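PDB 6E57: surface glycan binding protein B from Bacteroides ovatus, which binds mixed-linkage beta-glucan at the cell surface, probably capturing cereal glucan chains for uptake and use by this gut bacterium. Local coordinates for residues S321-D326 with V408-Y413. Sequence-based numbering, arbitrary orientation.
Sequences SWDKPD and VGHGYY. With BGC (beta-D-glucopyranose), chain E; PO4 (phosphate ion), chain K.
Trp322 lies sandwiched between the backbone of Gly409 and a bound glucose, a carbohydrate-aromatic platform in the glycan site of this surface glycan-binding protein. Gly409 CA sits 3.6 Å from the centroid of the six-membered ring of Trp322, a CH-pi contact over one face, and BGC C2 lies over the opposite face. With CG between the backbone N and the carbonyl carbon (chi1 47°), the indole turns back over residues 408-410; Val408 CG1 packs against Trp322 CE3 at 3.6 Å and His410 CB approaches Trp322 NE1, which is hydrogen-bonded to Tyr362 OH.

Two hydrogen bonds tie down the backbone of Trp322: its N donates to Gly409 O (2.9 Å), bent to 132° at the hydrogen, while BGC O6 donates to Trp322 O (3.2 Å). Strand 405-409 thus backs the loop leaving strand 317-321.

Ser321, Asp323 and His410 form a polar cluster next to the indole. Ser321 OG closes an ST turn by accepting from Asp323 N at 3.2 Å. It also lies 3.1 Å from O2 of a phosphate, probably a buffer or precipitant ion, that Tyr319 OH binds too; whether its one proton serves that oxygen or His410 ND1 is unsettled. Asp323 OD2 approaches His410 CE1 obliquely, the carboxylate and ring planes 51° apart. At the edge of the imidazole, near its plane, Ser321 OG hydrogen-bonds His410 ND1 at 2.9 Å.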
# COMPACT_ATOMS: atom_id res chain seq x y z
N SER A 321 32.97 19.13 -6.15
CA SER A 321 32.86 19.65 -7.51
C SER A 321 33.95 19.06 -8.40
O SER A 321 35.14 19.26 -8.17
CB SER A 321 32.91 21.15 -7.54
OG SER A 321 33.02 21.61 -8.88
N TRP A 322 33.52 18.37 -9.46
CA TRP A 322 34.42 17.76 -10.42
C TRP A 322 34.99 18.81 -11.40
O TRP A 322 35.72 18.46 -12.31
CB TRP A 322 33.71 16.61 -11.16
CG TRP A 322 32.33 16.91 -11.66
CD1 TRP A 322 31.83 18.13 -12.04
CD2 TRP A 322 31.27 15.96 -11.87
NE1 TRP A 322 30.53 18.00 -12.46
CE2 TRP A 322 30.16 16.68 -12.37
CE3 TRP A 322 31.15 14.58 -11.69
CZ2 TRP A 322 28.95 16.06 -12.68
CZ3 TRP A 322 29.95 13.97 -12.00
CH2 TRP A 322 28.87 14.70 -12.49
N ASP A 323 34.64 20.09 -11.20
CA ASP A 323 35.26 21.21 -11.91
C ASP A 323 36.66 21.48 -11.35
O ASP A 323 37.58 21.81 -12.10
CB ASP A 323 34.42 22.49 -11.80
CG ASP A 323 33.10 22.44 -12.55
OD1 ASP A 323 33.00 21.64 -13.51
OD2 ASP A 323 32.18 23.20 -12.17
N LYS A 324 36.80 21.36 -10.02
CA LYS A 324 38.05 21.66 -9.31
C LYS A 324 39.16 20.75 -9.83
O LYS A 324 38.90 19.62 -10.24
CB LYS A 324 37.84 21.54 -7.80
CG LYS A 324 36.93 22.60 -7.20
CD LYS A 324 36.92 22.63 -5.69
CE LYS A 324 36.31 23.89 -5.11
NZ LYS A 324 37.12 25.09 -5.42
N PRO A 325 40.43 21.22 -9.83
CA PRO A 325 41.53 20.45 -10.41
C PRO A 325 41.91 19.20 -9.60
O PRO A 325 41.64 19.13 -8.40
CB PRO A 325 42.69 21.46 -10.42
CG PRO A 325 42.38 22.39 -9.26
CD PRO A 325 40.88 22.50 -9.26
N ASP A 326 42.52 18.22 -10.28
CA ASP A 326 43.04 17.01 -9.64
C ASP A 326 43.95 17.42 -8.48
O ASP A 326 44.80 18.30 -8.65
CB ASP A 326 43.81 16.13 -10.63
CG ASP A 326 42.94 15.47 -11.69
OD1 ASP A 326 42.16 14.57 -11.33
OD2 ASP A 326 43.06 15.87 -12.87
N VAL A 408 31.03 11.74 -5.69
CA VAL A 408 31.46 12.47 -6.85
C VAL A 408 30.28 13.34 -7.30
O VAL A 408 29.14 13.06 -6.93
CB VAL A 408 31.93 11.46 -7.92
CG1 VAL A 408 31.64 11.90 -9.34
CG2 VAL A 408 33.39 11.11 -7.74
N GLY A 409 30.55 14.40 -8.07
CA GLY A 409 29.50 15.26 -8.62
C GLY A 409 29.86 16.74 -8.53
O GLY A 409 31.04 17.11 -8.56
N HIS A 410 28.82 17.58 -8.42
CA HIS A 410 28.96 19.04 -8.41
C HIS A 410 27.84 19.70 -7.60
O HIS A 410 26.70 19.26 -7.65
CB HIS A 410 28.99 19.58 -9.84
CG HIS A 410 29.05 21.07 -9.92
ND1 HIS A 410 30.23 21.77 -9.77
CD2 HIS A 410 28.08 21.99 -10.12
CE1 HIS A 410 29.99 23.06 -9.87
NE2 HIS A 410 28.67 23.22 -10.09
N GLY A 411 28.19 20.76 -6.87
CA GLY A 411 27.24 21.72 -6.31
C GLY A 411 26.51 21.20 -5.09
O GLY A 411 25.35 21.56 -4.87
N TYR A 412 27.19 20.37 -4.28
CA TYR A 412 26.61 19.87 -3.04
C TYR A 412 27.71 19.63 -2.01
O TYR A 412 28.90 19.65 -2.33
CB TYR A 412 25.81 18.59 -3.29
CG TYR A 412 26.63 17.35 -3.52
CD1 TYR A 412 27.09 17.03 -4.78
CD2 TYR A 412 26.95 16.49 -2.47
CE1 TYR A 412 27.85 15.89 -5.01
CE2 TYR A 412 27.70 15.35 -2.68
CZ TYR A 412 28.15 15.04 -3.95
OH TYR A 412 28.90 13.92 -4.18
N TYR A 413 27.28 19.41 -0.76
CA TYR A 413 28.15 19.11 0.35
C TYR A 413 27.76 17.75 0.92
O TYR A 413 26.58 17.43 0.96
CB TYR A 413 28.01 20.15 1.46
CG TYR A 413 28.41 21.56 1.10
CD1 TYR A 413 27.50 22.44 0.55
CD2 TYR A 413 29.69 22.02 1.36
CE1 TYR A 413 27.85 23.74 0.23
CE2 TYR A 413 30.06 23.32 1.05
CZ TYR A 413 29.14 24.19 0.49
OH TYR A 413 29.50 25.46 0.18
C2 BGC E . 31.82 14.80 -15.54
C3 BGC E . 31.26 15.92 -16.41
C4 BGC E . 31.82 17.26 -15.97
C5 BGC E . 33.35 17.19 -15.99
C6 BGC E . 33.99 18.52 -15.61
C1 BGC E . 33.35 14.87 -15.48
O2 BGC E . 31.41 13.54 -16.08
O3 BGC E . 29.84 15.94 -16.29
O4 BGC E . 31.32 18.29 -16.84
O5 BGC E . 33.78 16.17 -15.08
O6 BGC E . 35.40 18.33 -15.49
P PO4 K . 33.15 25.26 -8.54
O1 PO4 K . 32.73 25.56 -9.96
O2 PO4 K . 34.38 24.38 -8.56
O3 PO4 K . 32.03 24.53 -7.82
O4 PO4 K . 33.45 26.56 -7.83